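PDB 6CUL: pyoverdine synthetase F, which is a pyoverdine synthetase protein with an alpha/beta fold built round a mixed, mostly parallel beta-sheet. Local coordinates for residues S39-L49 with F261-A269. Residues are numbered along the deposited sequence; the frame is centred on the assembly and turned at random.
Sequences SLVEALNQTAL and FPALHEGLA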
loop_
_atom_site.group_PDB
_atom_site.type_symbol
_atom_site.label_atom_id
_atom_site.label_comp_id
_atom_site.label_asym_id
_atom_site.label_seq_id
_atom_site.Cartn_x
_atom_site.Cartn_y
_atom_site.Cartn_z
ATOM N N SER A 39 -5.317 -3.902 -9.347
ATOM C CA SER A 39 -6.274 -4.834 -8.953
ATOM C C SER A 39 -7.595 -4.166 -8.597
ATOM O O SER A 39 -8.568 -4.702 -8.922
ATOM C CB SER A 39 -5.781 -5.738 -7.837
ATOM O OG SER A 39 -6.415 -6.926 -7.962
ATOM N N LEU A 40 -7.571 -3.058 -7.891
ATOM C CA LEU A 40 -8.730 -2.263 -7.525
ATOM C C LEU A 40 -9.437 -1.666 -8.715
ATOM O O LEU A 40 -10.589 -1.590 -8.728
ATOM C CB LEU A 40 -8.360 -1.206 -6.515
ATOM C CG LEU A 40 -9.382 -0.403 -5.810
ATOM C CD1 LEU A 40 -10.278 -1.313 -5.063
ATOM C CD2 LEU A 40 -8.745 0.553 -4.860
ATOM N N VAL A 41 -8.688 -1.231 -9.681
ATOM C CA VAL A 41 -9.263 -0.751 -10.921
ATOM C C VAL A 41 -10.015 -1.890 -11.615
ATOM O O VAL A 41 -11.105 -1.719 -11.975
ATOM C CB VAL A 41 -8.214 -0.094 -11.812
ATOM C CG1 VAL A 41 -8.722 0.103 -13.208
ATOM C CG2 VAL A 41 -7.784 1.204 -11.212
ATOM N N GLU A 42 -9.431 -3.050 -11.716
ATOM C CA GLU A 42 -10.117 -4.180 -12.245
ATOM C C GLU A 42 -11.361 -4.565 -11.430
ATOM O O GLU A 42 -12.315 -4.950 -11.993
ATOM C CB GLU A 42 -9.190 -5.339 -12.298
ATOM C CG GLU A 42 -8.033 -5.099 -13.198
ATOM C CD GLU A 42 -6.987 -6.149 -13.131
ATOM O OE1 GLU A 42 -6.195 -6.162 -14.014
ATOM O OE2 GLU A 42 -6.998 -6.927 -12.233
ATOM N N ALA A 43 -11.281 -4.467 -10.116
ATOM C CA ALA A 43 -12.382 -4.726 -9.264
ATOM C C ALA A 43 -13.489 -3.751 -9.476
ATOM O O ALA A 43 -14.585 -4.150 -9.632
ATOM C CB ALA A 43 -11.959 -4.673 -7.823
ATOM N N LEU A 44 -13.199 -2.477 -9.496
ATOM C CA LEU A 44 -14.205 -1.507 -9.774
ATOM C C LEU A 44 -14.770 -1.716 -11.184
ATOM O O LEU A 44 -15.893 -1.435 -11.390
ATOM C CB LEU A 44 -13.720 -0.084 -9.578
ATOM C CG LEU A 44 -13.290 0.444 -8.233
ATOM C CD1 LEU A 44 -12.795 1.841 -8.277
ATOM C CD2 LEU A 44 -14.252 0.247 -7.086
ATOM N N ASN A 45 -13.970 -2.057 -12.159
ATOM C CA ASN A 45 -14.520 -2.279 -13.459
ATOM C C ASN A 45 -15.363 -3.528 -13.643
ATOM O O ASN A 45 -16.479 -3.462 -13.952
ATOM C CB ASN A 45 -13.404 -2.368 -14.493
ATOM C CG ASN A 45 -12.721 -1.064 -14.765
ATOM O OD1 ASN A 45 -13.304 -0.033 -14.767
ATOM N ND2 ASN A 45 -11.470 -1.141 -15.041
ATOM N N GLN A 46 -14.831 -4.663 -13.335
ATOM C CA GLN A 46 -15.511 -5.890 -13.565
ATOM C C GLN A 46 -16.482 -6.467 -12.482
ATOM O O GLN A 46 -16.960 -7.525 -12.662
ATOM C CB GLN A 46 -14.462 -6.960 -13.895
ATOM C CG GLN A 46 -13.683 -7.448 -12.669
ATOM C CD GLN A 46 -12.497 -8.331 -12.947
ATOM O OE1 GLN A 46 -12.218 -8.630 -14.081
ATOM N NE2 GLN A 46 -11.808 -8.771 -11.900
ATOM N N THR A 47 -16.744 -5.792 -11.393
ATOM C CA THR A 47 -17.559 -6.345 -10.356
ATOM C C THR A 47 -18.496 -5.362 -9.737
ATOM O O THR A 47 -18.408 -4.242 -9.942
ATOM C CB THR A 47 -16.694 -6.934 -9.254
ATOM O OG1 THR A 47 -16.032 -5.907 -8.551
ATOM C CG2 THR A 47 -15.698 -7.854 -9.776
ATOM N N ALA A 48 -19.406 -5.841 -8.935
ATOM C CA ALA A 48 -20.295 -5.008 -8.165
ATOM C C ALA A 48 -19.601 -3.989 -7.211
ATOM O O ALA A 48 -20.225 -3.053 -6.854
ATOM C CB ALA A 48 -21.288 -5.864 -7.416
ATOM N N LEU A 49 -18.340 -4.184 -6.820
ATOM C CA LEU A 49 -17.607 -3.275 -6.006
ATOM C C LEU A 49 -17.630 -1.934 -6.670
ATOM O O LEU A 49 -17.623 -0.914 -6.011
ATOM C CB LEU A 49 -16.160 -3.782 -5.782
ATOM C CG LEU A 49 -15.181 -2.984 -4.874
ATOM C CD1 LEU A 49 -15.598 -3.006 -3.385
ATOM C CD2 LEU A 49 -13.740 -3.431 -4.974
ATOM N N PHE A 261 -5.360 -8.757 -2.540
ATOM C CA PHE A 261 -6.342 -8.210 -3.366
ATOM C C PHE A 261 -7.732 -8.571 -2.782
ATOM O O PHE A 261 -8.573 -7.754 -2.691
ATOM C CB PHE A 261 -6.100 -8.573 -4.843
ATOM C CG PHE A 261 -4.811 -8.060 -5.386
ATOM C CD1 PHE A 261 -4.203 -6.991 -4.819
ATOM C CD2 PHE A 261 -4.210 -8.657 -6.419
ATOM C CE1 PHE A 261 -3.045 -6.525 -5.284
ATOM C CE2 PHE A 261 -3.034 -8.204 -6.892
ATOM C CZ PHE A 261 -2.456 -7.120 -6.333
ATOM N N PRO A 262 -7.899 -9.804 -2.328
ATOM C CA PRO A 262 -9.179 -10.174 -1.741
ATOM C C PRO A 262 -9.531 -9.406 -0.491
ATOM O O PRO A 262 -10.641 -8.982 -0.372
ATOM C CB PRO A 262 -9.021 -11.649 -1.455
ATOM C CG PRO A 262 -7.922 -12.085 -2.314
ATOM C CD PRO A 262 -7.003 -10.950 -2.438
ATOM N N ALA A 263 -8.608 -9.210 0.389
ATOM C CA ALA A 263 -8.939 -8.489 1.549
ATOM C C ALA A 263 -9.344 -7.074 1.227
ATOM O O ALA A 263 -10.255 -6.609 1.793
ATOM C CB ALA A 263 -7.810 -8.530 2.558
ATOM N N LEU A 264 -8.648 -6.395 0.355
ATOM C CA LEU A 264 -9.030 -5.084 0.059
ATOM C C LEU A 264 -10.413 -5.023 -0.562
ATOM O O LEU A 264 -11.133 -4.182 -0.218
ATOM C CB LEU A 264 -7.999 -4.405 -0.808
ATOM C CG LEU A 264 -8.368 -3.165 -1.576
ATOM C CD1 LEU A 264 -8.588 -1.973 -0.711
ATOM C CD2 LEU A 264 -7.381 -2.970 -2.673
ATOM N N HIS A 265 -10.735 -5.866 -1.511
ATOM C CA HIS A 265 -12.066 -5.856 -2.071
ATOM C C HIS A 265 -13.189 -6.309 -1.121
ATOM O O HIS A 265 -14.133 -5.642 -0.965
ATOM C CB HIS A 265 -12.114 -6.641 -3.347
ATOM C CG HIS A 265 -10.950 -6.393 -4.265
ATOM N ND1 HIS A 265 -10.623 -7.240 -5.288
ATOM C CD2 HIS A 265 -9.984 -5.459 -4.235
ATOM C CE1 HIS A 265 -9.532 -6.818 -5.866
ATOM N NE2 HIS A 265 -9.121 -5.744 -5.243
ATOM N N GLU A 266 -13.030 -7.410 -0.442
ATOM C CA GLU A 266 -14.019 -7.819 0.502
ATOM C C GLU A 266 -14.172 -6.798 1.597
ATOM O O GLU A 266 -15.247 -6.554 1.954
ATOM C CB GLU A 266 -13.715 -9.150 1.130
ATOM C CG GLU A 266 -14.106 -10.348 0.310
ATOM C CD GLU A 266 -13.970 -11.635 1.058
ATOM O OE1 GLU A 266 -12.944 -11.907 1.669
ATOM O OE2 GLU A 266 -14.924 -12.371 1.033
ATOM N N GLY A 267 -13.084 -6.212 2.058
ATOM C CA GLY A 267 -13.160 -5.188 3.037
ATOM C C GLY A 267 -13.937 -3.969 2.542
ATOM O O GLY A 267 -14.697 -3.466 3.268
ATOM N N LEU A 268 -13.708 -3.497 1.333
ATOM C CA LEU A 268 -14.475 -2.398 0.805
ATOM C C LEU A 268 -15.980 -2.787 0.676
ATOM O O LEU A 268 -16.806 -2.102 1.143
ATOM C CB LEU A 268 -13.893 -1.875 -0.523
ATOM C CG LEU A 268 -12.563 -1.099 -0.580
ATOM C CD1 LEU A 268 -12.061 -0.842 -1.983
ATOM C CD2 LEU A 268 -12.508 0.193 0.188
ATOM N N ALA A 269 -16.251 -3.974 0.162
ATOM C CA ALA A 269 -17.612 -4.468 -0.035
ATOM C C ALA A 269 -18.382 -4.482 1.250
ATOM O O ALA A 269 -19.478 -4.043 1.290
ATOM C CB ALA A 269 -17.586 -5.848 -0.629
#
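The imidazole of H265 fits as a knob into a hole formed by S39, L40, A43 and L49, and much of the packing between these two helices is arranged round it. The methyl CB of A43 sits over the centre of one ring face, a CH-pi contact 3.8 Å from the centroid and only 10° off the normal. Against the opposite face lies F261 O, one turn back in the ring's own helix, so the imidazole is sandwiched between a methyl and a carbonyl oxygen. S39 OG comes up at the ring edge, in plane, 3.8 Å from H265 CE1; no hydrogen bond crosses the interface. With CG turned anti to its carbonyl carbon (chi1 -43°), H265 swings out across the gap to the helix of S39.

S39 also meets F261: its CB lies over the middle of the phenyl ring, 3.5 Å from the centroid, while S39 OG leans toward the CG-CD2 side of the same ring.

The leucines pack beside the imidazole. L40 has CG anti to its backbone N and sends CD1 to L268 CD1 at 3.6 Å, crossing that side chain at about a right angle, with L264 CD2 a little farther off. Farther along, L49 divides its branches: CD1 presses on L268 CB at 3.5 Å, and CD2 lies obliquely against the H265 ring and its CB. Within its own segment, T47 OG1 donates to A43 O and accepts a weak capping bond from L49 N. L264 and L268 also touch F221, and L40 reaches Y8, tying the pair to the central sheet. Segments 39-46 and 261-269, parts of helices 36-46 and 248-271, cross at -45° with axes 10.5 Å apart: two helices packed beside each other against the sheet of an alpha/beta fold, with H265 the one knob, entering a hole made by the first helix and L49 just after it.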